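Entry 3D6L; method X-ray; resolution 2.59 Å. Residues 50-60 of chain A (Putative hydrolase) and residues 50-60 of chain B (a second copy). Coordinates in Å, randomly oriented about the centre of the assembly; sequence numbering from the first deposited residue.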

# COMPACT_ATOMS: atom_id res chain seq x y z
N VAL A 50 19.16 -11.46 9.66
CA VAL A 50 17.97 -10.99 10.37
C VAL A 50 18.36 -9.83 11.27
O VAL A 50 19.43 -9.84 11.87
CB VAL A 50 17.13 -12.12 11.09
CG1 VAL A 50 17.30 -13.47 10.41
CG2 VAL A 50 17.43 -12.22 12.58
N THR A 51 17.50 -8.81 11.32
CA THR A 51 17.76 -7.62 12.11
C THR A 51 17.52 -7.92 13.59
O THR A 51 16.43 -8.33 13.97
CB THR A 51 16.86 -6.45 11.66
OG1 THR A 51 16.75 -6.44 10.23
CG2 THR A 51 17.43 -5.12 12.13
N ILE A 52 18.54 -7.71 14.42
CA ILE A 52 18.40 -7.99 15.86
C ILE A 52 18.27 -6.74 16.73
O ILE A 52 17.63 -6.80 17.79
CB ILE A 52 19.51 -8.92 16.41
CG1 ILE A 52 20.91 -8.38 16.09
CG2 ILE A 52 19.33 -10.34 15.89
CD1 ILE A 52 21.95 -8.74 17.16
N SER A 53 18.85 -5.62 16.32
CA SER A 53 18.73 -4.38 17.09
C SER A 53 18.99 -3.09 16.31
O SER A 53 19.54 -3.11 15.20
CB SER A 53 19.61 -4.44 18.35
OG SER A 53 20.98 -4.46 18.04
N MET A 54 18.58 -1.98 16.92
CA MET A 54 18.80 -0.64 16.42
C MET A 54 19.15 0.29 17.56
O MET A 54 18.43 0.36 18.56
CB MET A 54 17.54 -0.09 15.75
CG MET A 54 17.35 -0.50 14.33
SD MET A 54 16.51 0.81 13.42
CE MET A 54 16.36 -0.01 11.82
N ASP A 55 20.24 1.02 17.41
CA ASP A 55 20.65 2.01 18.38
C ASP A 55 20.91 3.34 17.71
O ASP A 55 21.05 3.40 16.50
CB ASP A 55 21.91 1.55 19.08
CG ASP A 55 21.64 1.00 20.45
OD1 ASP A 55 21.47 -0.25 20.55
OD2 ASP A 55 21.56 1.82 21.41
N LYS A 56 20.98 4.40 18.51
CA LYS A 56 21.47 5.70 18.06
C LYS A 56 20.85 6.17 16.74
O LYS A 56 21.54 6.68 15.85
CB LYS A 56 23.01 5.71 17.97
CG LYS A 56 23.73 5.33 19.27
CD LYS A 56 23.44 6.34 20.38
CE LYS A 56 23.73 5.79 21.77
NZ LYS A 56 23.11 6.68 22.80
N VAL A 57 19.54 5.97 16.60
CA VAL A 57 18.83 6.55 15.47
C VAL A 57 18.41 7.97 15.82
O VAL A 57 17.90 8.23 16.90
CB VAL A 57 17.68 5.65 14.91
CG1 VAL A 57 17.51 4.38 15.72
CG2 VAL A 57 16.37 6.43 14.68
N VAL A 58 18.69 8.89 14.90
CA VAL A 58 18.45 10.30 15.14
C VAL A 58 17.71 10.86 13.95
O VAL A 58 18.18 10.77 12.81
CB VAL A 58 19.78 11.10 15.38
CG1 VAL A 58 19.50 12.59 15.66
CG2 VAL A 58 20.63 10.47 16.51
N PHE A 59 16.54 11.43 14.21
CA PHE A 59 15.79 12.12 13.18
C PHE A 59 16.24 13.57 13.19
O PHE A 59 15.66 14.43 13.87
CB PHE A 59 14.28 11.98 13.42
CG PHE A 59 13.81 10.55 13.36
CD1 PHE A 59 13.58 9.93 12.13
CD2 PHE A 59 13.61 9.83 14.53
CE1 PHE A 59 13.16 8.61 12.06
CE2 PHE A 59 13.18 8.50 14.48
CZ PHE A 59 12.96 7.88 13.24
N LYS A 60 17.31 13.83 12.46
CA LYS A 60 17.97 15.13 12.45
C LYS A 60 17.12 16.20 11.78
O LYS A 60 17.12 17.35 12.20
CB LYS A 60 19.31 15.03 11.71
CG LYS A 60 20.18 13.92 12.20
CD LYS A 60 21.43 13.80 11.36
CE LYS A 60 22.26 12.63 11.83
NZ LYS A 60 23.57 12.57 11.14
N VAL B 50 6.92 15.56 17.37
CA VAL B 50 7.74 15.03 16.29
C VAL B 50 8.78 14.09 16.88
O VAL B 50 9.32 14.36 17.95
CB VAL B 50 8.32 16.12 15.31
CG1 VAL B 50 7.44 17.36 15.25
CG2 VAL B 50 9.76 16.49 15.62
N THR B 51 9.02 12.98 16.19
CA THR B 51 9.97 11.98 16.65
C THR B 51 11.40 12.46 16.40
O THR B 51 11.76 12.76 15.27
CB THR B 51 9.75 10.63 15.93
OG1 THR B 51 8.34 10.38 15.79
CG2 THR B 51 10.38 9.49 16.72
N ILE B 52 12.20 12.54 17.46
CA ILE B 52 13.59 13.01 17.31
C ILE B 52 14.65 11.91 17.40
O ILE B 52 15.71 12.04 16.79
CB ILE B 52 13.94 14.18 18.28
CG1 ILE B 52 13.64 13.81 19.74
CG2 ILE B 52 13.23 15.46 17.87
CD1 ILE B 52 14.59 14.48 20.74
N SER B 53 14.37 10.84 18.14
CA SER B 53 15.33 9.74 18.23
C SER B 53 14.74 8.39 18.67
O SER B 53 13.62 8.32 19.18
CB SER B 53 16.53 10.12 19.12
OG SER B 53 16.15 10.30 20.46
N MET B 54 15.53 7.34 18.45
CA MET B 54 15.22 5.98 18.86
C MET B 54 16.48 5.30 19.38
O MET B 54 17.50 5.28 18.70
CB MET B 54 14.70 5.16 17.69
CG MET B 54 13.25 5.31 17.40
SD MET B 54 12.58 3.76 16.76
CE MET B 54 10.89 4.29 16.44
N ASP B 55 16.38 4.73 20.57
CA ASP B 55 17.47 3.98 21.15
C ASP B 55 16.99 2.62 21.60
O ASP B 55 15.80 2.39 21.71
CB ASP B 55 18.03 4.73 22.35
CG ASP B 55 19.31 5.44 22.02
OD1 ASP B 55 19.23 6.64 21.66
OD2 ASP B 55 20.39 4.78 22.10
N LYS B 56 17.94 1.72 21.85
CA LYS B 56 17.66 0.45 22.52
C LYS B 56 16.46 -0.31 21.95
O LYS B 56 15.63 -0.84 22.69
CB LYS B 56 17.50 0.66 24.04
CG LYS B 56 18.70 1.34 24.73
CD LYS B 56 19.95 0.48 24.63
CE LYS B 56 21.23 1.28 24.86
NZ LYS B 56 22.42 0.48 24.41
N VAL B 57 16.36 -0.33 20.62
CA VAL B 57 15.36 -1.18 19.99
C VAL B 57 15.93 -2.57 19.80
O VAL B 57 17.07 -2.73 19.36
CB VAL B 57 14.72 -0.56 18.70
CG1 VAL B 57 15.35 0.78 18.35
CG2 VAL B 57 14.68 -1.55 17.52
N VAL B 58 15.16 -3.57 20.20
CA VAL B 58 15.62 -4.95 20.19
C VAL B 58 14.56 -5.79 19.51
O VAL B 58 13.39 -5.81 19.93
CB VAL B 58 15.90 -5.49 21.63
CG1 VAL B 58 16.42 -6.95 21.59
CG2 VAL B 58 16.89 -4.58 22.40
N PHE B 59 14.95 -6.48 18.45
CA PHE B 59 14.08 -7.43 17.79
C PHE B 59 14.28 -8.78 18.46
O PHE B 59 15.11 -9.59 18.04
CB PHE B 59 14.36 -7.48 16.29
CG PHE B 59 14.11 -6.17 15.60
CD1 PHE B 59 12.81 -5.78 15.25
CD2 PHE B 59 15.17 -5.31 15.31
CE1 PHE B 59 12.57 -4.57 14.63
CE2 PHE B 59 14.94 -4.08 14.69
CZ PHE B 59 13.63 -3.71 14.34
N LYS B 60 13.54 -8.98 19.54
CA LYS B 60 13.70 -10.15 20.40
C LYS B 60 13.24 -11.43 19.70
O LYS B 60 13.82 -12.49 19.89
CB LYS B 60 12.90 -9.97 21.68
CG LYS B 60 13.17 -8.67 22.39
CD LYS B 60 12.26 -8.51 23.58
CE LYS B 60 12.51 -7.17 24.23
NZ LYS B 60 11.76 -7.02 25.49
O HOH W 1 19.55 -2.42 21.16
O HOH W 2 19.60 8.57 19.45

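Two copies of one strand, already running at Val A50 and Val B50, lie side by side across an exact two-fold axis. They run antiparallel, with an angle of 171° between their directions and an axial separation of 4.7 Å at closest approach. Because the two-fold is exact, each contact recurs with the chains exchanged. Together the two stretches bury 788 Å².

The backbone ladder sets the spacing. Met A54 and Val B57 form a hydrogen-bonded pair: Met A54 N donates to Val B57 O at 3.0 Å, and Val B57 N returns a bond to Met A54 O, also at 3.0 Å. Farther along, Phe B59 N reaches Ile A52 O at 2.8 Å. Between these rungs Ser A53 faces Val B58 as a non-hydrogen-bonded pair, their CA atoms 4.4 Å apart, closer than the 5.0 Å between the CA atoms of Met A54 and Val B57. Ser A53 CB lies 3.2 Å from Val B57 O, and its side chain adds only a single OG beyond CB, a low bump beside the neighbouring strand.

Met A54 and Val B57 share one face of the sheet, Ser A53 and Val B58 the other. The branched Val B57 is a compact bump, and its CG1 packs 3.5 Å from Met A54 CB, against the root of the methionine. The longer, flexible methionine chain then leads away from the other strand, leaving its near end to the valine. On its way, Met A54 CG passes 4.3 Å from Phe B59 CE2, at the edge of the aromatic ring.

Phe B59 is the largest bump, with more area covered than any other residue of its stretch. Its CA-to-CB bond points toward chain A, and the ring settles along the backbone of the opposing strand, with Ile A52 C and Ser A53 N at its edge. Thr A51 borders the same site: its carbonyl O is 3.2 Å from Phe B59 CB, while its methyl CG2 offers an apolar surface 3.7 Å from Phe B59 CE2. Ile A52 points its CB away, so its bulk does not compete for this space.

Near the axis the chemistry turns polar. The two aspartates bring Asp A55 OD2 and Asp B55 OD2 within 3.3 Å, an unfavourable approach of like charges. The long lysines compensate: Lys B56 NZ lies 3.4 Å from Asp A55 OD2, a salt bridge with a weak hydrogen bond, and the symmetric bridge completes the cluster. Beside the cluster, one water donates to Asp A55 OD1 at 3.0 Å and to Val B57 O at 3.1 Å, tying the strands together, and a second does the same for Asp B55 OD1 and Val A57 O.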